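Local coordinates for protein similar to metal-dependent hydrolase (Staphylococcus aureus subsp. aureus Mu50, PDB 3ESH), which is probably a metal-dependent hydrolase of the metallo-beta-lactamase superfamily, its natural substrate not established, at residues M1-H9 and I194-V202; S182-I191 and A201-P209. All coordinates share one frame; numbering follows the deposited sequence.

Contact 1. Residues M1-H9 and I194-V202; sequences MKIGDISIH and IESQGDKAV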
HETATM    1  N   MSE A   1       1.292  32.280 -29.529  1.00 70.05           N
HETATM    2  CA  MSE A   1       0.137  31.700 -28.783  1.00 69.81           C
HETATM    3  C   MSE A   1      -0.336  32.611 -27.663  1.00 67.35           C
HETATM    4  O   MSE A   1       0.470  33.188 -26.946  1.00 66.90           O
HETATM    5  CB  MSE A   1       0.528  30.348 -28.176  1.00 74.02           C
HETATM    6  CG  MSE A   1       0.021  29.122 -28.919  1.00 78.16           C
HETATM    7 SE   MSE A   1      -1.291  28.140 -27.873  1.00 85.83          SE
HETATM    8  CE  MSE A   1      -0.301  27.981 -26.229  1.00 82.49           C
ATOM      9  N   LYS A   2      -1.648  32.742 -27.513  1.00 64.74           N
ATOM     10  CA  LYS A   2      -2.188  33.554 -26.435  1.00 61.98           C
ATOM     11  C   LYS A   2      -3.372  32.874 -25.745  1.00 58.99           C
ATOM     12  O   LYS A   2      -4.343  32.483 -26.386  1.00 57.94           O
ATOM     13  CB  LYS A   2      -2.600  34.948 -26.933  1.00 64.64           C
ATOM     14  CG  LYS A   2      -3.792  34.988 -27.885  1.00 68.45           C
ATOM     15  CD  LYS A   2      -4.540  36.330 -27.786  1.00 69.17           C
ATOM     16  CE  LYS A   2      -3.739  37.524 -28.320  1.00 69.98           C
ATOM     17  NZ  LYS A   2      -3.710  37.606 -29.813  1.00 67.60           N
ATOM     18  N   ILE A   3      -3.254  32.700 -24.434  1.00 56.35           N
ATOM     19  CA  ILE A   3      -4.314  32.115 -23.625  1.00 54.84           C
ATOM     20  C   ILE A   3      -4.711  33.263 -22.710  1.00 53.73           C
ATOM     21  O   ILE A   3      -4.003  33.571 -21.756  1.00 53.13           O
ATOM     22  CB  ILE A   3      -3.820  30.898 -22.766  1.00 52.35           C
ATOM     23  CG1 ILE A   3      -3.557  29.683 -23.651  1.00 51.19           C
ATOM     24  CG2 ILE A   3      -4.860  30.502 -21.751  1.00 52.96           C
ATOM     25  CD1 ILE A   3      -2.323  29.793 -24.474  1.00 50.83           C
ATOM     26  N   GLY A   4      -5.826  33.913 -23.017  1.00 53.90           N
ATOM     27  CA  GLY A   4      -6.257  35.034 -22.200  1.00 53.56           C
ATOM     28  C   GLY A   4      -5.156  36.077 -22.135  1.00 53.42           C
ATOM     29  O   GLY A   4      -4.659  36.523 -23.174  1.00 50.64           O
ATOM     30  N   ASP A   5      -4.753  36.454 -20.923  1.00 54.12           N
ATOM     31  CA  ASP A   5      -3.699  37.451 -20.751  1.00 55.67           C
ATOM     32  C   ASP A   5      -2.322  36.815 -20.830  1.00 54.81           C
ATOM     33  O   ASP A   5      -1.310  37.519 -20.851  1.00 56.37           O
ATOM     34  CB  ASP A   5      -3.826  38.160 -19.398  1.00 58.40           C
ATOM     35  CG  ASP A   5      -5.157  38.875 -19.229  1.00 62.33           C
ATOM     36  OD1 ASP A   5      -5.625  39.515 -20.199  1.00 63.76           O
ATOM     37  OD2 ASP A   5      -5.733  38.805 -18.119  1.00 63.70           O
ATOM     38  N   ILE A   6      -2.283  35.485 -20.873  1.00 54.20           N
ATOM     39  CA  ILE A   6      -1.012  34.774 -20.915  1.00 53.12           C
ATOM     40  C   ILE A   6      -0.470  34.522 -22.318  1.00 53.60           C
ATOM     41  O   ILE A   6      -1.195  34.086 -23.216  1.00 55.94           O
ATOM     42  CB  ILE A   6      -1.113  33.417 -20.165  1.00 51.42           C
ATOM     43  CG1 ILE A   6      -1.579  33.658 -18.720  1.00 49.04           C
ATOM     44  CG2 ILE A   6       0.232  32.708 -20.184  1.00 50.31           C
ATOM     45  CD1 ILE A   6      -1.682  32.408 -17.868  1.00 47.40           C
ATOM     46  N   SER A   7       0.816  34.802 -22.499  1.00 52.40           N
ATOM     47  CA  SER A   7       1.465  34.576 -23.777  1.00 50.86           C
ATOM     48  C   SER A   7       2.287  33.273 -23.686  1.00 50.06           C
ATOM     49  O   SER A   7       3.035  33.063 -22.733  1.00 49.84           O
ATOM     50  CB  SER A   7       2.352  35.771 -24.115  1.00 50.19           C
ATOM     51  OG  SER A   7       2.822  35.690 -25.444  1.00 52.29           O
ATOM     52  N   ILE A   8       2.138  32.398 -24.675  1.00 48.28           N
ATOM     53  CA  ILE A   8       2.846  31.121 -24.673  1.00 46.67           C
ATOM     54  C   ILE A   8       3.690  30.943 -25.933  1.00 46.72           C
ATOM     55  O   ILE A   8       3.201  31.167 -27.030  1.00 46.61           O
ATOM     56  CB  ILE A   8       1.851  29.939 -24.596  1.00 47.50           C
ATOM     57  CG1 ILE A   8       1.038  30.004 -23.298  1.00 46.68           C
ATOM     58  CG2 ILE A   8       2.603  28.630 -24.678  1.00 48.75           C
ATOM     59  CD1 ILE A   8       1.848  29.766 -22.047  1.00 47.42           C
ATOM     60  N   HIS A   9       4.950  30.539 -25.770  1.00 47.62           N
ATOM     61  CA  HIS A   9       5.851  30.310 -26.897  1.00 49.26           C
ATOM     62  C   HIS A   9       6.780  29.143 -26.626  1.00 49.12           C
ATOM     63  O   HIS A   9       6.869  28.660 -25.502  1.00 49.17           O
ATOM     64  CB  HIS A   9       6.715  31.537 -27.182  1.00 49.69           C
ATOM     65  CG  HIS A   9       5.933  32.765 -27.519  1.00 51.46           C
ATOM     66  ND1 HIS A   9       5.632  33.735 -26.588  1.00 52.29           N
ATOM     67  CD2 HIS A   9       5.358  33.159 -28.677  1.00 51.28           C
ATOM     68  CE1 HIS A   9       4.902  34.676 -27.159  1.00 53.25           C
ATOM     69  NE2 HIS A   9       4.720  34.352 -28.425  1.00 53.47           N
ATOM     70  N   ILE A 194      -2.520  25.707 -17.975  1.00 42.80           N
ATOM     71  CA  ILE A 194      -2.498  27.162 -18.010  1.00 43.43           C
ATOM     72  C   ILE A 194      -3.906  27.670 -18.292  1.00 45.00           C
ATOM     73  O   ILE A 194      -4.557  27.204 -19.223  1.00 45.47           O
ATOM     74  CB  ILE A 194      -1.562  27.656 -19.122  1.00 43.59           C
ATOM     75  CG1 ILE A 194      -0.260  26.865 -19.080  1.00 43.06           C
ATOM     76  CG2 ILE A 194      -1.261  29.127 -18.939  1.00 42.59           C
ATOM     77  CD1 ILE A 194       0.689  27.168 -20.211  1.00 45.66           C
ATOM     78  N   GLU A 195      -4.379  28.618 -17.490  1.00 46.07           N
ATOM     79  CA  GLU A 195      -5.715  29.183 -17.675  1.00 48.15           C
ATOM     80  C   GLU A 195      -5.736  30.686 -17.443  1.00 49.41           C
ATOM     81  O   GLU A 195      -5.273  31.159 -16.422  1.00 50.41           O
ATOM     82  CB  GLU A 195      -6.715  28.517 -16.731  1.00 49.17           C
ATOM     83  CG  GLU A 195      -7.109  27.099 -17.123  1.00 52.65           C
ATOM     84  CD  GLU A 195      -7.965  26.399 -16.060  1.00 55.35           C
ATOM     85  OE1 GLU A 195      -7.385  25.766 -15.141  1.00 57.26           O
ATOM     86  OE2 GLU A 195      -9.212  26.491 -16.137  1.00 55.03           O
ATOM     87  N   SER A 196      -6.260  31.427 -18.414  1.00 50.80           N
ATOM     88  CA  SER A 196      -6.383  32.883 -18.336  1.00 51.41           C
ATOM     89  C   SER A 196      -7.669  33.213 -19.079  1.00 51.97           C
ATOM     90  O   SER A 196      -7.895  32.695 -20.174  1.00 50.62           O
ATOM     91  CB  SER A 196      -5.191  33.569 -19.007  1.00 52.11           C
ATOM     92  OG  SER A 196      -5.159  34.959 -18.693  1.00 51.07           O
ATOM     93  N   GLN A 197      -8.508  34.072 -18.503  1.00 53.00           N
ATOM     94  CA  GLN A 197      -9.788  34.391 -19.129  1.00 55.40           C
ATOM     95  C   GLN A 197     -10.512  33.052 -19.226  1.00 55.59           C
ATOM     96  O   GLN A 197     -10.535  32.285 -18.262  1.00 57.45           O
ATOM     97  CB  GLN A 197      -9.602  34.957 -20.542  1.00 57.76           C
ATOM     98  CG  GLN A 197      -9.591  36.464 -20.636  1.00 61.02           C
ATOM     99  CD  GLN A 197      -8.526  37.095 -19.772  1.00 61.48           C
ATOM    100  OE1 GLN A 197      -8.626  37.096 -18.541  1.00 62.45           O
ATOM    101  NE2 GLN A 197      -7.496  37.635 -20.408  1.00 60.62           N
ATOM    102  N   GLY A 198     -11.076  32.757 -20.390  1.00 54.34           N
ATOM    103  CA  GLY A 198     -11.762  31.493 -20.547  1.00 54.34           C
ATOM    104  C   GLY A 198     -10.894  30.463 -21.246  1.00 53.75           C
ATOM    105  O   GLY A 198     -11.253  29.292 -21.329  1.00 53.81           O
ATOM    106  N   ASP A 199      -9.740  30.898 -21.737  1.00 53.43           N
ATOM    107  CA  ASP A 199      -8.828  30.015 -22.454  1.00 51.87           C
ATOM    108  C   ASP A 199      -8.095  29.019 -21.566  1.00 50.07           C
ATOM    109  O   ASP A 199      -7.718  29.329 -20.432  1.00 49.66           O
ATOM    110  CB  ASP A 199      -7.813  30.840 -23.240  1.00 54.31           C
ATOM    111  CG  ASP A 199      -8.469  31.882 -24.115  1.00 56.61           C
ATOM    112  OD1 ASP A 199      -9.528  31.578 -24.694  1.00 57.91           O
ATOM    113  OD2 ASP A 199      -7.922  33.000 -24.233  1.00 59.05           O
ATOM    114  N   LYS A 200      -7.881  27.824 -22.107  1.00 48.48           N
ATOM    115  CA  LYS A 200      -7.214  26.764 -21.383  1.00 44.57           C
ATOM    116  C   LYS A 200      -6.167  26.063 -22.238  1.00 42.82           C
ATOM    117  O   LYS A 200      -6.374  25.830 -23.424  1.00 42.70           O
ATOM    118  CB  LYS A 200      -8.259  25.764 -20.895  1.00 45.77           C
ATOM    119  CG  LYS A 200      -9.401  26.425 -20.124  1.00 46.18           C
ATOM    120  CD  LYS A 200     -10.533  25.450 -19.859  1.00 48.48           C
ATOM    121  CE  LYS A 200     -11.708  26.121 -19.174  1.00 50.82           C
ATOM    122  NZ  LYS A 200     -11.320  26.688 -17.852  1.00 52.71           N
ATOM    123  N   ALA A 201      -5.028  25.754 -21.627  1.00 41.51           N
ATOM    124  CA  ALA A 201      -3.952  25.058 -22.303  1.00 39.78           C
ATOM    125  C   ALA A 201      -3.369  24.052 -21.335  1.00 38.91           C
ATOM    126  O   ALA A 201      -3.449  24.236 -20.117  1.00 38.75           O
ATOM    127  CB  ALA A 201      -2.884  26.032 -22.737  1.00 38.66           C
ATOM    128  N   VAL A 202      -2.791  22.983 -21.870  1.00 37.36           N
ATOM    129  CA  VAL A 202      -2.192  21.971 -21.028  1.00 36.34           C
ATOM    130  C   VAL A 202      -1.014  21.296 -21.704  1.00 35.05           C
ATOM    131  O   VAL A 202      -0.998  21.107 -22.917  1.00 35.09           O
ATOM    132  CB  VAL A 202      -3.221  20.890 -20.627  1.00 36.78           C
ATOM    133  CG1 VAL A 202      -3.682  20.127 -21.856  1.00 38.42           C
ATOM    134  CG2 VAL A 202      -2.616  19.952 -19.591  1.00 35.25           C
TER
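Asp199 and Ser196 each receive one backbone N-H from the turn of the facing hairpin. Asp199 OD2 takes the amide of Gly4 on its anti lone pair, with Gly4 N 2.6 Å from OD2, and Ser196 OG takes the next amide, Asp5 N to OG being 2.7 Å with an angle of 152° at the hydrogen. The serine hydroxyl gets there because OG stands anti to the backbone N (chi1 -168°), on a CB that already points at the other hairpin. Gly4, with positive phi and no side chain, lets the turn come close: its CA meets Ser196 O in a C-H...O contact of 3.5 Å.

Behind it the contact is apolar. The CG1 branch of Ile3 rests on Ala201, CG1 to CB 3.8 Å; the CD1 tip of Ile6 meets Ile194 CG2 at 3.5 Å; and Ile8 and Ile194 reach toward each other tip to tip through their CD1 atoms. Branched side chains suit these strands, and Ile53 and Leu248 pack against the same cluster. Each partner is a beta hairpin closed by a type II' turn, Ile3 to Ile6 and Ser196 to Asp199, and they join the two facing mixed sheets at one end of the metallo-beta-lactamase alpha-beta/beta-alpha sandwich.

Contact 2. Residues S182-I191 and A201-P209; sequences SGGHSFGHTI and AVHMGDIFP
The carbonyl oxygen of His189 is gripped by two successive amides, Ser182 N at 2.8 Å and Gly183 N at 2.9 Å from His189 O, which ties the two ends of the 182-189 loop together. The ring of the same residue is held at both nitrogens. ND1 donates to Ser182 OG, 3.0 Å away and 22° out of the ring plane, while the serine passes its own proton to Gly183 O on a lone pair in the carbonyl plane. On the far side His189 NE2 accepts a weak bond from Asp206 N, also at 3.0 Å; the two together would help to hold the ring's rotation. Gly205, with positive phi and no side chain, allows this approach to NE2.

The loop 182-189, which leads from strand 177-181 into 190-196, meets the loop after strand 199-203 where the metallo-beta-lactamase fold usually keeps its metal site; the donor atoms of His185, Asp206 and His110 appear to face a common point, consistent with an empty metal site. Asp206 sets its CB squarely over the His185 ring, 3.4 Å from the centroid in a CH-pi contact, with carboxylate and ring planes 76° apart. A chi1 of 177° extends the His185 ring away from its own backbone N and across to Asp206, and Asp223 takes the hydrogen bond of its ND1. Ile207 packs its CD1 against His185 CB, 3.5 Å away, and against the Gly183-Gly184 backbone. Farther along, Ile191 CG2, at the start of strand 190-196, lies 4.2 Å from CG of the selenomethionine Met204, and Met236 of helix 226-242 touches the same isoleucine.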
ATOM      1  N   SER A 182       1.266  13.347 -11.903  1.00 37.24           N
ATOM      2  CA  SER A 182       0.560  12.353 -12.700  1.00 35.49           C
ATOM      3  C   SER A 182       1.156  10.966 -12.558  1.00 35.44           C
ATOM      4  O   SER A 182       0.432   9.981 -12.512  1.00 35.54           O
ATOM      5  CB  SER A 182       0.554  12.727 -14.184  1.00 36.04           C
ATOM      6  OG  SER A 182       1.765  12.380 -14.813  1.00 31.31           O
ATOM      7  N   GLY A 183       2.475  10.888 -12.479  1.00 33.62           N
ATOM      8  CA  GLY A 183       3.114   9.598 -12.375  1.00 33.14           C
ATOM      9  C   GLY A 183       3.054   8.958 -13.739  1.00 32.83           C
ATOM     10  O   GLY A 183       2.754   9.628 -14.720  1.00 34.76           O
ATOM     11  N   GLY A 184       3.341   7.666 -13.821  1.00 32.85           N
ATOM     12  CA  GLY A 184       3.270   7.001 -15.110  1.00 33.50           C
ATOM     13  C   GLY A 184       4.599   6.936 -15.815  1.00 32.94           C
ATOM     14  O   GLY A 184       5.338   5.965 -15.638  1.00 34.94           O
ATOM     15  N   HIS A 185       4.910   7.948 -16.617  1.00 33.59           N
ATOM     16  CA  HIS A 185       6.188   7.976 -17.326  1.00 33.36           C
ATOM     17  C   HIS A 185       7.304   7.925 -16.305  1.00 34.66           C
ATOM     18  O   HIS A 185       8.345   7.297 -16.495  1.00 35.97           O
ATOM     19  CB  HIS A 185       6.329   9.278 -18.110  1.00 33.39           C
ATOM     20  CG  HIS A 185       7.641   9.419 -18.813  1.00 36.48           C
ATOM     21  ND1 HIS A 185       7.933   8.759 -19.985  1.00 35.56           N
ATOM     22  CD2 HIS A 185       8.753  10.125 -18.492  1.00 39.01           C
ATOM     23  CE1 HIS A 185       9.164   9.053 -20.359  1.00 37.22           C
ATOM     24  NE2 HIS A 185       9.685   9.879 -19.470  1.00 39.39           N
ATOM     25  N   SER A 186       7.061   8.610 -15.204  1.00 35.44           N
ATOM     26  CA  SER A 186       8.017   8.703 -14.119  1.00 36.91           C
ATOM     27  C   SER A 186       7.198   8.594 -12.844  1.00 35.12           C
ATOM     28  O   SER A 186       6.027   8.923 -12.849  1.00 35.28           O
ATOM     29  CB  SER A 186       8.689  10.074 -14.189  1.00 32.55           C
ATOM     30  OG  SER A 186       9.828  10.094 -13.392  1.00 34.00           O
ATOM     31  N   PHE A 187       7.791   8.142 -11.750  1.00 34.85           N
ATOM     32  CA  PHE A 187       6.999   8.058 -10.538  1.00 33.51           C
ATOM     33  C   PHE A 187       6.589   9.445 -10.106  1.00 32.63           C
ATOM     34  O   PHE A 187       5.523   9.629  -9.524  1.00 32.91           O
ATOM     35  CB  PHE A 187       7.756   7.415  -9.386  1.00 34.40           C
ATOM     36  CG  PHE A 187       6.906   7.219  -8.169  1.00 37.65           C
ATOM     37  CD1 PHE A 187       6.009   6.155  -8.103  1.00 38.92           C
ATOM     38  CD2 PHE A 187       6.928   8.145  -7.136  1.00 37.25           C
ATOM     39  CE1 PHE A 187       5.144   6.021  -7.028  1.00 38.80           C
ATOM     40  CE2 PHE A 187       6.070   8.023  -6.057  1.00 37.75           C
ATOM     41  CZ  PHE A 187       5.171   6.963  -6.000  1.00 39.31           C
ATOM     42  N   GLY A 188       7.431  10.427 -10.399  1.00 31.09           N
ATOM     43  CA  GLY A 188       7.126  11.789 -10.008  1.00 31.28           C
ATOM     44  C   GLY A 188       6.728  12.680 -11.161  1.00 32.14           C
ATOM     45  O   GLY A 188       6.658  13.899 -11.008  1.00 31.35           O
ATOM     46  N   HIS A 189       6.443  12.088 -12.316  1.00 33.64           N
ATOM     47  CA  HIS A 189       6.074  12.879 -13.476  1.00 34.57           C
ATOM     48  C   HIS A 189       4.911  13.813 -13.188  1.00 34.99           C
ATOM     49  O   HIS A 189       3.951  13.439 -12.509  1.00 34.27           O
ATOM     50  CB  HIS A 189       5.746  11.971 -14.649  1.00 34.56           C
ATOM     51  CG  HIS A 189       5.476  12.710 -15.922  1.00 34.01           C
ATOM     52  ND1 HIS A 189       4.277  13.336 -16.177  1.00 35.34           N
ATOM     53  CD2 HIS A 189       6.254  12.916 -17.011  1.00 33.66           C
ATOM     54  CE1 HIS A 189       4.322  13.896 -17.374  1.00 33.17           C
ATOM     55  NE2 HIS A 189       5.509  13.654 -17.899  1.00 32.77           N
ATOM     56  N   THR A 190       5.008  15.026 -13.737  1.00 33.66           N
ATOM     57  CA  THR A 190       4.030  16.085 -13.541  1.00 34.79           C
ATOM     58  C   THR A 190       3.510  16.710 -14.848  1.00 34.31           C
ATOM     59  O   THR A 190       4.229  16.797 -15.841  1.00 33.66           O
ATOM     60  CB  THR A 190       4.663  17.211 -12.648  1.00 35.90           C
ATOM     61  OG1 THR A 190       5.063  16.655 -11.388  1.00 32.62           O
ATOM     62  CG2 THR A 190       3.684  18.352 -12.399  1.00 37.11           C
ATOM     63  N   ILE A 191       2.251  17.135 -14.846  1.00 34.76           N
ATOM     64  CA  ILE A 191       1.670  17.791 -16.006  1.00 36.01           C
ATOM     65  C   ILE A 191       1.341  19.216 -15.574  1.00 36.22           C
ATOM     66  O   ILE A 191       1.176  19.483 -14.397  1.00 36.82           O
ATOM     67  CB  ILE A 191       0.387  17.078 -16.495  1.00 35.77           C
ATOM     68  CG1 ILE A 191      -0.708  17.174 -15.446  1.00 35.34           C
ATOM     69  CG2 ILE A 191       0.681  15.605 -16.771  1.00 38.71           C
ATOM     70  CD1 ILE A 191      -2.073  17.059 -16.022  1.00 34.95           C
ATOM     71  N   ALA A 201      -5.028  25.754 -21.627  1.00 41.51           N
ATOM     72  CA  ALA A 201      -3.952  25.058 -22.303  1.00 39.78           C
ATOM     73  C   ALA A 201      -3.369  24.052 -21.335  1.00 38.91           C
ATOM     74  O   ALA A 201      -3.449  24.236 -20.117  1.00 38.75           O
ATOM     75  CB  ALA A 201      -2.884  26.032 -22.737  1.00 38.66           C
ATOM     76  N   VAL A 202      -2.791  22.983 -21.870  1.00 37.36           N
ATOM     77  CA  VAL A 202      -2.192  21.971 -21.028  1.00 36.34           C
ATOM     78  C   VAL A 202      -1.014  21.296 -21.704  1.00 35.05           C
ATOM     79  O   VAL A 202      -0.998  21.107 -22.917  1.00 35.09           O
ATOM     80  CB  VAL A 202      -3.221  20.890 -20.627  1.00 36.78           C
ATOM     81  CG1 VAL A 202      -3.682  20.127 -21.856  1.00 38.42           C
ATOM     82  CG2 VAL A 202      -2.616  19.952 -19.591  1.00 35.25           C
ATOM     83  N   HIS A 203      -0.012  20.962 -20.903  1.00 35.31           N
ATOM     84  CA  HIS A 203       1.162  20.266 -21.384  1.00 35.52           C
ATOM     85  C   HIS A 203       1.242  19.016 -20.528  1.00 35.79           C
ATOM     86  O   HIS A 203       1.537  19.095 -19.341  1.00 35.92           O
ATOM     87  CB  HIS A 203       2.428  21.098 -21.196  1.00 35.94           C
ATOM     88  CG  HIS A 203       3.680  20.354 -21.535  1.00 38.21           C
ATOM     89  ND1 HIS A 203       3.873  19.746 -22.754  1.00 37.65           N
ATOM     90  CD2 HIS A 203       4.783  20.087 -20.797  1.00 37.80           C
ATOM     91  CE1 HIS A 203       5.042  19.126 -22.754  1.00 37.23           C
ATOM     92  NE2 HIS A 203       5.609  19.319 -21.581  1.00 39.86           N
HETATM   93  N   MSE A 204       0.970  17.866 -21.131  1.00 36.18           N
HETATM   94  CA  MSE A 204       1.000  16.606 -20.406  1.00 36.85           C
HETATM   95  C   MSE A 204       2.366  15.919 -20.378  1.00 37.18           C
HETATM   96  O   MSE A 204       2.462  14.723 -20.106  1.00 38.51           O
HETATM   97  CB  MSE A 204      -0.086  15.680 -20.955  1.00 34.55           C
HETATM   98  CG  MSE A 204      -1.428  16.051 -20.382  1.00 32.75           C
HETATM   99 SE   MSE A 204      -2.868  15.190 -21.232  1.00 31.62          SE
HETATM  100  CE  MSE A 204      -2.486  13.411 -20.684  1.00 29.72           C
ATOM    101  N   GLY A 205       3.427  16.689 -20.630  1.00 37.98           N
ATOM    102  CA  GLY A 205       4.761  16.114 -20.606  1.00 37.54           C
ATOM    103  C   GLY A 205       4.895  14.791 -21.354  1.00 39.46           C
ATOM    104  O   GLY A 205       4.245  14.582 -22.371  1.00 39.38           O
ATOM    105  N   ASP A 206       5.730  13.891 -20.840  1.00 40.28           N
ATOM    106  CA  ASP A 206       5.953  12.615 -21.507  1.00 42.15           C
ATOM    107  C   ASP A 206       4.850  11.572 -21.341  1.00 42.68           C
ATOM    108  O   ASP A 206       5.053  10.393 -21.606  1.00 43.10           O
ATOM    109  CB  ASP A 206       7.303  12.030 -21.084  1.00 43.74           C
ATOM    110  CG  ASP A 206       8.470  12.744 -21.734  1.00 44.80           C
ATOM    111  OD1 ASP A 206       8.232  13.563 -22.648  1.00 46.42           O
ATOM    112  OD2 ASP A 206       9.632  12.491 -21.347  1.00 50.50           O
ATOM    113  N   ILE A 207       3.680  12.020 -20.909  1.00 43.39           N
ATOM    114  CA  ILE A 207       2.541  11.140 -20.748  1.00 44.21           C
ATOM    115  C   ILE A 207       1.682  11.342 -22.017  1.00 44.97           C
ATOM    116  O   ILE A 207       0.700  10.639 -22.248  1.00 46.50           O
ATOM    117  CB  ILE A 207       1.773  11.464 -19.416  1.00 44.50           C
ATOM    118  CG1 ILE A 207       1.581  10.183 -18.622  1.00 44.09           C
ATOM    119  CG2 ILE A 207       0.418  12.078 -19.687  1.00 45.04           C
ATOM    120  CD1 ILE A 207       2.854   9.416 -18.400  1.00 43.53           C
ATOM    121  N   PHE A 208       2.099  12.304 -22.838  1.00 44.07           N
ATOM    122  CA  PHE A 208       1.475  12.631 -24.119  1.00 43.62           C
ATOM    123  C   PHE A 208       2.583  13.369 -24.878  1.00 43.49           C
ATOM    124  O   PHE A 208       2.462  14.553 -25.185  1.00 43.93           O
ATOM    125  CB  PHE A 208       0.263  13.546 -23.911  1.00 43.12           C
ATOM    126  CG  PHE A 208      -0.621  13.689 -25.138  1.00 41.04           C
ATOM    127  CD1 PHE A 208      -1.773  14.475 -25.090  1.00 41.39           C
ATOM    128  CD2 PHE A 208      -0.310  13.037 -26.333  1.00 40.03           C
ATOM    129  CE1 PHE A 208      -2.605  14.609 -26.211  1.00 39.94           C
ATOM    130  CE2 PHE A 208      -1.132  13.163 -27.453  1.00 39.99           C
ATOM    131  CZ  PHE A 208      -2.282  13.954 -27.391  1.00 39.37           C
ATOM    132  N   PRO A 209       3.684  12.661 -25.189  1.00 43.25           N
ATOM    133  CA  PRO A 209       4.873  13.164 -25.889  1.00 42.53           C
ATOM    134  C   PRO A 209       4.625  13.910 -27.190  1.00 42.39           C
ATOM    135  O   PRO A 209       5.055  15.051 -27.354  1.00 43.69           O
ATOM    136  CB  PRO A 209       5.708  11.904 -26.116  1.00 43.28           C
ATOM    137  CG  PRO A 209       5.223  10.959 -25.079  1.00 43.84           C
ATOM    138  CD  PRO A 209       3.748  11.197 -25.082  1.00 42.26           C
TER

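In the fold
From the N terminus the chain at once forms the hairpin of strands 2-3 and 6-10, on the edge of the first mixed sheet; contact 1 closes a loop of 184 residues, bringing that hairpin against the tip of the hairpin 190-196/199-203 in the second sheet. Contact 2 closes a far shorter loop, only nine residues, at the other end of the same hairpin, where the loops flanking its two strands meet. The two cross along the chain, their segments alternating and sharing Ala201 and Val202, with centres 19 Å apart. One hairpin therefore links the sheet-to-sheet junction near the surface with the buried histidine-rich loops near the middle of the chain.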